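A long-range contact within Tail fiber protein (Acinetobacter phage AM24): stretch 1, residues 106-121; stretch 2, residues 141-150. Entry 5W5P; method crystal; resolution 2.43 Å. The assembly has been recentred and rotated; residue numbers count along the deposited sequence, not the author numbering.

Stretch 1, residues 106-121: ADPCWFGADYTGTEDC
Stretch 2, residues 141-150: ADRSFKMMTP

A single bridging water does the work of a missing backbone rung: water 1 donates to D114 O and E119 O (2.7 Å each) and accepts from K146 N (2.8 Å), joining both ends of a folded loop to strand 144-147. The register is parallel in sense, with CA–CA distances of 4.9 Å for Y115–R143, 4.3 Å for G117–F145 and 5.1 Å for D120–M147. Direct backbone bonds lie before and after the water: S144 N to Y115 O (3.1 Å, 175°) and C121 N to K146 O (2.9 Å, 165°).

The intervening loop opens with a type I turn, D114 to G117. D114 (chi1 t) braces it, OD2 accepting from T116 N (2.9 Å) and OD1 from T118 N (2.9 Å). G117 adopts phi/psi 81/15, which favours glycine; an ideal CB would sit tightly, 3.2 Å from S144 O. K146, with chi1 to chi4 t, t, p, t, carries NZ to T118 O (2.9 Å).

At one end, R143 (m, t, t, chi4 -155°) forms a two-pronged salt bridge with D107 (t, chi2 -3°): NH1 to OD1 3.0 Å, NH2 to OD2 2.8 Å. D107 OD1 also accepts from C109 N (2.8 Å), fixing the carboxylate at the start of the 3-10 segment 108-110. C109 SG lies over one guanidinium face, 3.4 Å from R143 CZ.

Buried F145 (m, chi2 -91°) fills the apolar space between the stretches. Its CE1 is 3.8 Å from both A113 CB and C109 SG, the sulfur lying at the ring edge. C121 (p) places SG 3.7 Å from F145 CB and 3.9 Å from M147 CG.

At the other end, D120 (t, chi2 26°) uses both carboxylate oxygens: OD1 accepts from M148 N (2.8 Å), OD2 from T149 OG1 (2.8 Å; T149 chi1 m).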

# COMPACT_ATOMS: atom_id res chain seq x y z
N ALA A 106 -6.92 -32.61 -10.60
CA ALA A 106 -7.41 -33.28 -11.80
C ALA A 106 -6.88 -32.63 -13.08
O ALA A 106 -6.78 -31.40 -13.18
CB ALA A 106 -8.94 -33.31 -11.81
N ASP A 107 -6.55 -33.48 -14.06
CA ASP A 107 -6.04 -33.07 -15.37
C ASP A 107 -7.17 -33.25 -16.38
O ASP A 107 -7.71 -34.37 -16.49
CB ASP A 107 -4.83 -33.93 -15.73
CG ASP A 107 -4.23 -33.62 -17.10
OD1 ASP A 107 -4.75 -32.78 -17.86
OD2 ASP A 107 -3.19 -34.20 -17.43
N PRO A 108 -7.63 -32.20 -17.08
CA PRO A 108 -8.67 -32.44 -18.10
C PRO A 108 -8.25 -33.43 -19.16
O PRO A 108 -9.12 -34.00 -19.83
CB PRO A 108 -8.92 -31.05 -18.71
CG PRO A 108 -8.49 -30.12 -17.66
CD PRO A 108 -7.33 -30.77 -16.95
N CYS A 109 -6.95 -33.66 -19.33
CA CYS A 109 -6.49 -34.61 -20.34
C CYS A 109 -6.88 -36.04 -19.99
O CYS A 109 -6.97 -36.87 -20.90
CB CYS A 109 -4.98 -34.53 -20.51
SG CYS A 109 -4.43 -33.17 -21.57
N TRP A 110 -7.11 -36.34 -18.71
CA TRP A 110 -7.61 -37.65 -18.33
C TRP A 110 -8.90 -37.98 -19.06
O TRP A 110 -9.14 -39.14 -19.43
CB TRP A 110 -7.84 -37.69 -16.82
CG TRP A 110 -6.60 -37.50 -16.02
CD1 TRP A 110 -5.32 -37.58 -16.47
CD2 TRP A 110 -6.52 -37.22 -14.62
NE1 TRP A 110 -4.44 -37.35 -15.43
CE2 TRP A 110 -5.16 -37.13 -14.29
CE3 TRP A 110 -7.48 -37.03 -13.61
CZ2 TRP A 110 -4.72 -36.86 -12.99
CZ3 TRP A 110 -7.04 -36.76 -12.33
CH2 TRP A 110 -5.68 -36.68 -12.03
N PHE A 111 -9.75 -36.98 -19.30
CA PHE A 111 -11.05 -37.16 -19.92
C PHE A 111 -11.06 -36.87 -21.41
O PHE A 111 -12.12 -36.95 -22.04
CB PHE A 111 -12.10 -36.28 -19.22
CG PHE A 111 -12.22 -36.53 -17.75
CD1 PHE A 111 -11.47 -35.81 -16.84
CD2 PHE A 111 -13.09 -37.50 -17.28
CE1 PHE A 111 -11.58 -36.04 -15.49
CE2 PHE A 111 -13.20 -37.74 -15.92
CZ PHE A 111 -12.45 -37.01 -15.03
N GLY A 112 -9.92 -36.53 -21.99
CA GLY A 112 -9.82 -36.33 -23.42
C GLY A 112 -9.79 -34.89 -23.89
O GLY A 112 -10.09 -34.65 -25.07
N ALA A 113 -9.45 -33.93 -23.03
CA ALA A 113 -9.36 -32.55 -23.46
C ALA A 113 -8.30 -32.40 -24.55
O ALA A 113 -7.14 -32.80 -24.37
CB ALA A 113 -9.03 -31.64 -22.27
N ASP A 114 -8.70 -31.82 -25.68
CA ASP A 114 -7.80 -31.66 -26.82
C ASP A 114 -6.66 -30.72 -26.48
O ASP A 114 -6.86 -29.50 -26.36
CB ASP A 114 -8.59 -31.16 -28.04
CG ASP A 114 -7.71 -30.89 -29.24
OD1 ASP A 114 -8.16 -30.15 -30.15
OD2 ASP A 114 -6.58 -31.41 -29.29
N TYR A 115 -5.45 -31.26 -26.30
CA TYR A 115 -4.27 -30.48 -25.97
C TYR A 115 -3.65 -29.78 -27.18
O TYR A 115 -2.56 -29.21 -27.05
CB TYR A 115 -3.22 -31.38 -25.29
CG TYR A 115 -2.96 -32.68 -26.02
CD1 TYR A 115 -2.02 -32.76 -27.04
CD2 TYR A 115 -3.64 -33.84 -25.67
CE1 TYR A 115 -1.78 -33.94 -27.71
CE2 TYR A 115 -3.40 -35.04 -26.33
CZ TYR A 115 -2.47 -35.08 -27.35
OH TYR A 115 -2.23 -36.27 -28.02
N THR A 116 -4.32 -29.81 -28.33
CA THR A 116 -3.86 -29.07 -29.50
C THR A 116 -4.68 -27.82 -29.79
O THR A 116 -4.30 -27.05 -30.68
CB THR A 116 -3.87 -29.97 -30.75
OG1 THR A 116 -5.22 -30.22 -31.16
CG2 THR A 116 -3.16 -31.29 -30.47
N GLY A 117 -5.79 -27.61 -29.09
CA GLY A 117 -6.54 -26.37 -29.22
C GLY A 117 -7.47 -26.31 -30.41
O GLY A 117 -7.94 -25.21 -30.75
N THR A 118 -7.76 -27.44 -31.04
CA THR A 118 -8.57 -27.51 -32.24
C THR A 118 -10.06 -27.60 -31.94
O THR A 118 -10.87 -26.99 -32.64
CB THR A 118 -8.16 -28.72 -33.08
OG1 THR A 118 -6.73 -28.82 -33.10
CG2 THR A 118 -8.68 -28.61 -34.50
N GLU A 119 -10.43 -28.34 -30.90
CA GLU A 119 -11.82 -28.56 -30.53
C GLU A 119 -12.08 -28.06 -29.12
O GLU A 119 -11.19 -28.04 -28.27
CB GLU A 119 -12.20 -30.04 -30.63
CG GLU A 119 -11.66 -30.75 -31.85
CD GLU A 119 -12.53 -30.53 -33.08
OE1 GLU A 119 -13.54 -29.80 -32.98
OE2 GLU A 119 -12.19 -31.09 -34.15
N ASP A 120 -13.33 -27.67 -28.88
CA ASP A 120 -13.76 -27.23 -27.56
C ASP A 120 -13.61 -28.35 -26.54
O ASP A 120 -14.17 -29.43 -26.71
CB ASP A 120 -15.21 -26.74 -27.63
CG ASP A 120 -15.72 -26.22 -26.30
OD1 ASP A 120 -14.89 -25.75 -25.48
OD2 ASP A 120 -16.95 -26.27 -26.08
N CYS A 121 -12.85 -28.10 -25.48
CA CYS A 121 -12.59 -29.08 -24.43
C CYS A 121 -13.34 -28.76 -23.14
O CYS A 121 -13.06 -29.36 -22.10
CB CYS A 121 -11.09 -29.18 -24.16
SG CYS A 121 -10.38 -27.76 -23.29
N ALA A 141 3.64 -26.24 -20.80
CA ALA A 141 3.54 -25.35 -21.94
C ALA A 141 3.37 -26.09 -23.26
O ALA A 141 3.00 -25.46 -24.26
CB ALA A 141 4.76 -24.44 -22.02
N ASP A 142 3.62 -27.39 -23.30
CA ASP A 142 3.41 -28.14 -24.53
C ASP A 142 1.93 -28.31 -24.87
O ASP A 142 1.62 -28.73 -25.99
CB ASP A 142 4.08 -29.51 -24.43
CG ASP A 142 5.45 -29.53 -25.08
OD1 ASP A 142 5.52 -29.42 -26.32
OD2 ASP A 142 6.46 -29.65 -24.35
N ARG A 143 1.03 -27.98 -23.95
CA ARG A 143 -0.40 -28.10 -24.19
C ARG A 143 -1.01 -26.74 -24.47
O ARG A 143 -0.60 -25.73 -23.88
CB ARG A 143 -1.09 -28.75 -22.99
CG ARG A 143 -0.46 -30.04 -22.52
CD ARG A 143 -0.84 -30.32 -21.09
NE ARG A 143 -0.89 -31.74 -20.79
CZ ARG A 143 -1.61 -32.28 -19.81
NH1 ARG A 143 -2.36 -31.50 -19.04
NH2 ARG A 143 -1.58 -33.59 -19.61
N SER A 144 -1.99 -26.72 -25.38
CA SER A 144 -2.78 -25.53 -25.68
C SER A 144 -4.23 -25.99 -25.81
O SER A 144 -4.55 -26.75 -26.73
CB SER A 144 -2.31 -24.85 -26.97
OG SER A 144 -1.11 -24.13 -26.77
N PHE A 145 -5.09 -25.55 -24.91
CA PHE A 145 -6.49 -25.95 -24.90
C PHE A 145 -7.37 -24.84 -25.48
O PHE A 145 -6.97 -23.68 -25.57
CB PHE A 145 -6.95 -26.30 -23.49
CG PHE A 145 -6.13 -27.38 -22.83
CD1 PHE A 145 -6.51 -28.71 -22.95
CD2 PHE A 145 -4.99 -27.07 -22.11
CE1 PHE A 145 -5.76 -29.72 -22.35
CE2 PHE A 145 -4.24 -28.07 -21.51
CZ PHE A 145 -4.62 -29.39 -21.63
N LYS A 146 -8.57 -25.22 -25.89
CA LYS A 146 -9.56 -24.27 -26.38
C LYS A 146 -10.87 -24.50 -25.63
O LYS A 146 -11.43 -25.60 -25.68
CB LYS A 146 -9.78 -24.41 -27.89
CG LYS A 146 -10.97 -23.60 -28.39
CD LYS A 146 -10.80 -23.24 -29.86
CE LYS A 146 -11.24 -24.39 -30.75
NZ LYS A 146 -10.98 -24.10 -32.19
N MSE A 147 -11.34 -23.46 -24.95
CA MSE A 147 -12.63 -23.53 -24.26
C MSE A 147 -13.62 -22.53 -24.85
O MSE A 147 -13.32 -21.33 -24.95
CB MSE A 147 -12.44 -23.28 -22.76
CG MSE A 147 -11.52 -24.27 -22.08
SE MSE A 147 -11.21 -23.86 -20.20
CE MSE A 147 -13.05 -23.80 -19.58
N MSE A 148 -14.79 -23.01 -25.23
CA MSE A 148 -15.80 -22.16 -25.87
C MSE A 148 -17.16 -22.24 -25.18
O MSE A 148 -18.13 -21.62 -25.63
CB MSE A 148 -15.96 -22.53 -27.34
CG MSE A 148 -14.65 -22.80 -28.05
SE MSE A 148 -14.96 -23.43 -29.85
CE MSE A 148 -15.78 -21.82 -30.59
N THR A 149 -17.23 -23.01 -24.10
CA THR A 149 -18.47 -23.22 -23.36
C THR A 149 -18.18 -22.94 -21.90
O THR A 149 -17.16 -23.43 -21.37
CB THR A 149 -18.99 -24.65 -23.55
OG1 THR A 149 -19.08 -24.95 -24.94
CG2 THR A 149 -20.36 -24.81 -22.90
N PRO A 150 -19.01 -22.15 -21.21
CA PRO A 150 -18.74 -21.87 -19.80
C PRO A 150 -18.69 -23.16 -18.99
O PRO A 150 -19.51 -24.06 -19.16
CB PRO A 150 -19.92 -20.98 -19.39
CG PRO A 150 -20.37 -20.34 -20.67
CD PRO A 150 -20.16 -21.39 -21.73
O HOH W 1 -8.94 -27.86 -26.75